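Side-chain contacts in serine protease inhibitor (Schistosoma haematobium, PDB 3STO), which probably inhibits serine-type endopeptidases, as a trematode member of the serpin family: residues Glu271-Asn276 / Ile382-Asp387; Cys42-Leu47 / Gln388-Pro393. All coordinates share one frame; numbering follows the deposited sequence.

Overall arrangement
Both contacts lie in the serpin fold and meet at the C-terminal hairpin of strands 381-387 and 392-399, their centres about 10 Å apart. Contact 1 sets the first strand against the short helix 269-273; contact 2 sets the turn and the start of the second strand against helix 43-55. Along the chain the order is 42-47, 271-276, 382-387, 388-393, so the sequence span of contact 1 falls within that of contact 2. The two also touch, with a probable hydrogen bond of 2.8 Å from Asp387 N to Met392 O and Phe384 against Pro393. One hairpin near the C-terminus thus joins helices from distant parts of the sequence.

Contact 1: Glu271-Asn276 / Ile382-Asp387; sequences ELLNGN and ICFIYD
Phe384 reaches from its strand to the last turn of helix 269-273 and presses its far end on the backbone there. Its CZ lies 3.5 Å from Leu272 O and 4.0 Å from Leu272 CB, while Leu273 N meets the ring at its edge, near the ring plane. With CG anti to the carbonyl carbon (chi1 -58°), the ring extends off the strand and brings its CZ end to Leu272. Beside it Ile382 offers its CG2 branch, 4.2 Å from Leu273 CB. This apolar part is buried; Leu279, Val258 and Ala396 pack around Phe384.

The other side of the helix end is partly exposed and polar, and does not touch the strand. There Asn276 ND2 gives a 2.7 Å bond to Glu271 OE1 on its syn side, and Asn274 ND2 meets Glu271 OE2 from above the carboxylate plane at 3.1 Å. Asn274 OD1 accepts from Asn276 N at 2.8 Å, forming an Asx turn, and Gly275 leaves the helix with positive phi (85°). The short helix thus packs on the side of the C-terminal hairpin 381-387/392-399 that Ile382 and Phe384 face, in sheet B of the serpin fold.

Contact 2: Cys42-Leu47 / Gln388-Pro393; sequences CPLGIL and QQLTMP
Leu44 points its two methyls at neighbouring side chains of the hairpin, CD1 at Leu390 and CD2 at Met392, where the first turn of helix 43-55 faces the C-terminal hairpin of the serpin fold. Its CD1 is 4.1 Å from Leu390 CD1, and its CD2 is 4.1 Å from the selenium of Met392, which is present as selenomethionine. CG lies beside the backbone N (chi1 -64°); with CD1 anti to CA, the chain stretches out through CD1 towards Leu390, while CD2 branches off towards the selenium. The two leucines approach each other at a slant, one methyl against one methyl. Both distances are ordinary van der Waals separations, and the area buried is modest, 155 Å² over both segments.

Met392 comes to Leu44 by a different route. Its CG sits between the backbone N and the carbonyl carbon (chi1 74°), the chain runs straight through chi2 and then bends at chi3, so that selenium and the terminal methyl CE lie at nearly equal distance from Leu44 CD2. Met392 also packs on His19 and Thr23 of helix 18-30, while Leu100 of helix 82-101 touches Leu44.

Local backbone motifs flank the contact on both sides. On the hairpin, a G1 beta bulge, in which Thr391 and Met392 are together opposite Asp387, opens the second strand; Thr391 has positive phi, and Asp387 OD1 accepts from the backbone N of Gln389 and Leu390. Thr391 OG1 donates to Leu390 O from above the carbonyl plane and has a second partner in Lys20 NZ. On the helix, Cys42 holds the N-cap position: its SG accepts from Gly45 N at 3.5 Å, with an N-H...S angle of 150°.

Contact 1: Glu271-Asn276 / Ile382-Asp387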
# COMPACT_ATOMS: atom_id res chain seq x y z
N GLU A 271 9.86 8.43 -11.45
CA GLU A 271 9.81 9.53 -10.51
C GLU A 271 8.43 9.75 -9.79
O GLU A 271 8.37 10.27 -8.68
CB GLU A 271 10.34 10.79 -11.19
CG GLU A 271 11.76 10.60 -11.76
CD GLU A 271 12.77 9.97 -10.77
OE1 GLU A 271 13.18 10.66 -9.80
OE2 GLU A 271 13.15 8.79 -10.95
N LEU A 272 7.32 9.34 -10.39
CA LEU A 272 6.05 9.35 -9.70
C LEU A 272 5.90 8.16 -8.77
O LEU A 272 5.29 8.29 -7.71
CB LEU A 272 4.87 9.38 -10.68
CG LEU A 272 4.65 10.70 -11.40
CD1 LEU A 272 3.81 10.45 -12.61
CD2 LEU A 272 4.00 11.70 -10.50
N LEU A 273 6.43 7.00 -9.17
CA LEU A 273 6.42 5.82 -8.32
C LEU A 273 7.31 6.03 -7.08
O LEU A 273 6.91 5.69 -5.96
CB LEU A 273 6.82 4.56 -9.11
CG LEU A 273 6.72 3.26 -8.29
CD1 LEU A 273 5.27 2.87 -8.04
CD2 LEU A 273 7.49 2.10 -8.94
N ASN A 274 8.50 6.61 -7.25
CA ASN A 274 9.39 6.79 -6.11
C ASN A 274 9.08 8.06 -5.30
O ASN A 274 9.68 8.29 -4.26
CB ASN A 274 10.87 6.71 -6.53
CG ASN A 274 11.31 7.88 -7.39
OD1 ASN A 274 10.75 8.97 -7.33
ND2 ASN A 274 12.33 7.65 -8.20
N GLY A 275 8.15 8.88 -5.79
CA GLY A 275 7.73 10.08 -5.08
C GLY A 275 8.57 11.34 -5.30
O GLY A 275 8.25 12.39 -4.74
N ASN A 276 9.62 11.27 -6.10
CA ASN A 276 10.39 12.47 -6.43
C ASN A 276 9.55 13.49 -7.17
O ASN A 276 9.80 14.69 -7.09
CB ASN A 276 11.65 12.13 -7.24
CG ASN A 276 12.68 11.36 -6.44
OD1 ASN A 276 12.58 11.26 -5.21
ND2 ASN A 276 13.67 10.81 -7.12
N ILE A 382 2.98 2.35 -14.82
CA ILE A 382 2.87 2.58 -13.39
C ILE A 382 1.43 2.99 -13.08
O ILE A 382 0.79 3.73 -13.82
CB ILE A 382 3.96 3.61 -12.92
CG1 ILE A 382 5.26 2.84 -12.68
CG2 ILE A 382 3.54 4.38 -11.68
CD1 ILE A 382 6.36 3.31 -13.51
N CYS A 383 0.89 2.46 -12.00
CA CYS A 383 -0.46 2.81 -11.63
C CYS A 383 -0.63 3.03 -10.12
O CYS A 383 0.21 2.60 -9.31
CB CYS A 383 -1.46 1.80 -12.18
SG CYS A 383 -1.23 0.19 -11.50
N PHE A 384 -1.70 3.73 -9.75
CA PHE A 384 -1.96 4.08 -8.37
C PHE A 384 -3.43 3.95 -8.06
O PHE A 384 -4.26 4.16 -8.94
CB PHE A 384 -1.59 5.52 -8.14
CG PHE A 384 -0.16 5.86 -8.46
CD1 PHE A 384 0.85 5.72 -7.48
CD2 PHE A 384 0.18 6.37 -9.69
CE1 PHE A 384 2.15 6.07 -7.72
CE2 PHE A 384 1.50 6.73 -9.98
CZ PHE A 384 2.49 6.59 -8.98
N ILE A 385 -3.77 3.59 -6.83
CA ILE A 385 -5.08 3.96 -6.33
C ILE A 385 -4.85 5.29 -5.64
O ILE A 385 -4.08 5.38 -4.71
CB ILE A 385 -5.62 2.95 -5.38
CG1 ILE A 385 -5.82 1.63 -6.10
CG2 ILE A 385 -6.90 3.50 -4.71
CD1 ILE A 385 -6.13 0.47 -5.18
N TYR A 386 -5.45 6.35 -6.17
CA TYR A 386 -5.16 7.69 -5.69
C TYR A 386 -6.33 8.16 -4.82
O TYR A 386 -7.49 7.95 -5.17
CB TYR A 386 -4.97 8.63 -6.90
CG TYR A 386 -4.76 10.10 -6.58
CD1 TYR A 386 -3.58 10.54 -6.01
CD2 TYR A 386 -5.75 11.04 -6.85
CE1 TYR A 386 -3.37 11.88 -5.72
CE2 TYR A 386 -5.56 12.38 -6.56
CZ TYR A 386 -4.36 12.80 -5.98
OH TYR A 386 -4.15 14.14 -5.69
N ASP A 387 -6.00 8.78 -3.68
CA ASP A 387 -7.00 9.30 -2.73
C ASP A 387 -7.20 10.80 -2.91
O ASP A 387 -6.28 11.59 -2.69
CB ASP A 387 -6.58 8.97 -1.31
CG ASP A 387 -7.65 9.32 -0.28
OD1 ASP A 387 -8.37 10.35 -0.44
OD2 ASP A 387 -7.74 8.58 0.70

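Contact 2: Cys42-Leu47 / Gln388-Pro393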
# COMPACT_ATOMS: atom_id res chain seq x y z
N CYS A 42 1.51 -0.47 -0.34
CA CYS A 42 0.63 0.49 0.34
C CYS A 42 1.28 1.21 1.55
O CYS A 42 1.32 0.69 2.67
CB CYS A 42 -0.64 -0.21 0.79
SG CYS A 42 -1.43 0.78 2.08
N PRO A 43 1.78 2.42 1.32
CA PRO A 43 2.62 3.14 2.30
C PRO A 43 1.95 3.48 3.62
O PRO A 43 2.66 3.61 4.63
CB PRO A 43 3.00 4.43 1.57
CG PRO A 43 2.72 4.15 0.14
CD PRO A 43 1.63 3.16 0.06
N LEU A 44 0.63 3.64 3.63
CA LEU A 44 -0.07 4.01 4.88
C LEU A 44 -0.21 2.83 5.84
O LEU A 44 -0.32 2.99 7.04
CB LEU A 44 -1.44 4.66 4.60
CG LEU A 44 -1.45 5.99 3.84
CD1 LEU A 44 -2.86 6.54 3.76
CD2 LEU A 44 -0.53 7.01 4.46
N GLY A 45 -0.24 1.63 5.29
CA GLY A 45 -0.25 0.45 6.11
C GLY A 45 1.05 0.27 6.86
O GLY A 45 1.04 -0.26 7.95
N ILE A 46 2.17 0.70 6.26
CA ILE A 46 3.46 0.67 6.95
C ILE A 46 3.41 1.68 8.08
O ILE A 46 3.83 1.39 9.19
CB ILE A 46 4.66 1.08 6.04
CG1 ILE A 46 4.53 0.54 4.62
CG2 ILE A 46 5.98 0.67 6.67
CD1 ILE A 46 4.42 -0.97 4.53
N LEU A 47 2.86 2.86 7.79
CA LEU A 47 2.67 3.92 8.80
C LEU A 47 1.79 3.49 9.99
O LEU A 47 2.16 3.73 11.13
CB LEU A 47 2.12 5.19 8.16
CG LEU A 47 2.04 6.45 9.04
CD1 LEU A 47 2.30 7.69 8.22
CD2 LEU A 47 0.70 6.54 9.72
N GLN A 388 -8.41 11.22 -3.30
CA GLN A 388 -8.62 12.60 -3.75
C GLN A 388 -8.78 13.54 -2.60
O GLN A 388 -8.67 14.76 -2.75
CB GLN A 388 -9.80 12.72 -4.72
CG GLN A 388 -9.67 11.80 -5.91
CD GLN A 388 -9.90 12.51 -7.22
OE1 GLN A 388 -9.22 13.50 -7.56
NE2 GLN A 388 -10.86 12.01 -7.97
N GLN A 389 -9.03 12.98 -1.43
CA GLN A 389 -9.12 13.80 -0.24
C GLN A 389 -7.73 13.98 0.39
O GLN A 389 -7.28 15.11 0.61
CB GLN A 389 -10.12 13.17 0.71
CG GLN A 389 -10.39 13.99 1.93
CD GLN A 389 -11.39 13.32 2.78
OE1 GLN A 389 -12.47 12.93 2.29
NE2 GLN A 389 -11.04 13.10 4.06
N LEU A 390 -7.03 12.88 0.64
CA LEU A 390 -5.67 12.95 1.13
C LEU A 390 -4.69 13.48 0.08
O LEU A 390 -3.56 13.78 0.41
CB LEU A 390 -5.22 11.58 1.60
CG LEU A 390 -6.10 10.92 2.67
CD1 LEU A 390 -5.50 9.58 3.06
CD2 LEU A 390 -6.25 11.81 3.89
N THR A 391 -5.14 13.60 -1.17
CA THR A 391 -4.28 13.91 -2.32
C THR A 391 -2.96 13.13 -2.34
O THR A 391 -1.87 13.70 -2.52
CB THR A 391 -4.02 15.43 -2.51
OG1 THR A 391 -3.43 15.96 -1.32
CG2 THR A 391 -5.32 16.15 -2.77
N MSE A 392 -3.06 11.82 -2.20
CA MSE A 392 -1.87 10.99 -2.26
C MSE A 392 -2.26 9.59 -2.69
O MSE A 392 -3.42 9.21 -2.61
CB MSE A 392 -1.19 10.94 -0.91
CG MSE A 392 -1.93 10.07 0.09
SE MSE A 392 -1.26 10.21 1.96
CE MSE A 392 0.66 9.90 1.61
N PRO A 393 -1.29 8.82 -3.16
CA PRO A 393 -1.65 7.44 -3.47
C PRO A 393 -1.67 6.59 -2.22
O PRO A 393 -0.81 6.69 -1.34
CB PRO A 393 -0.51 6.99 -4.40
CG PRO A 393 0.68 7.81 -3.94
CD PRO A 393 0.09 9.16 -3.55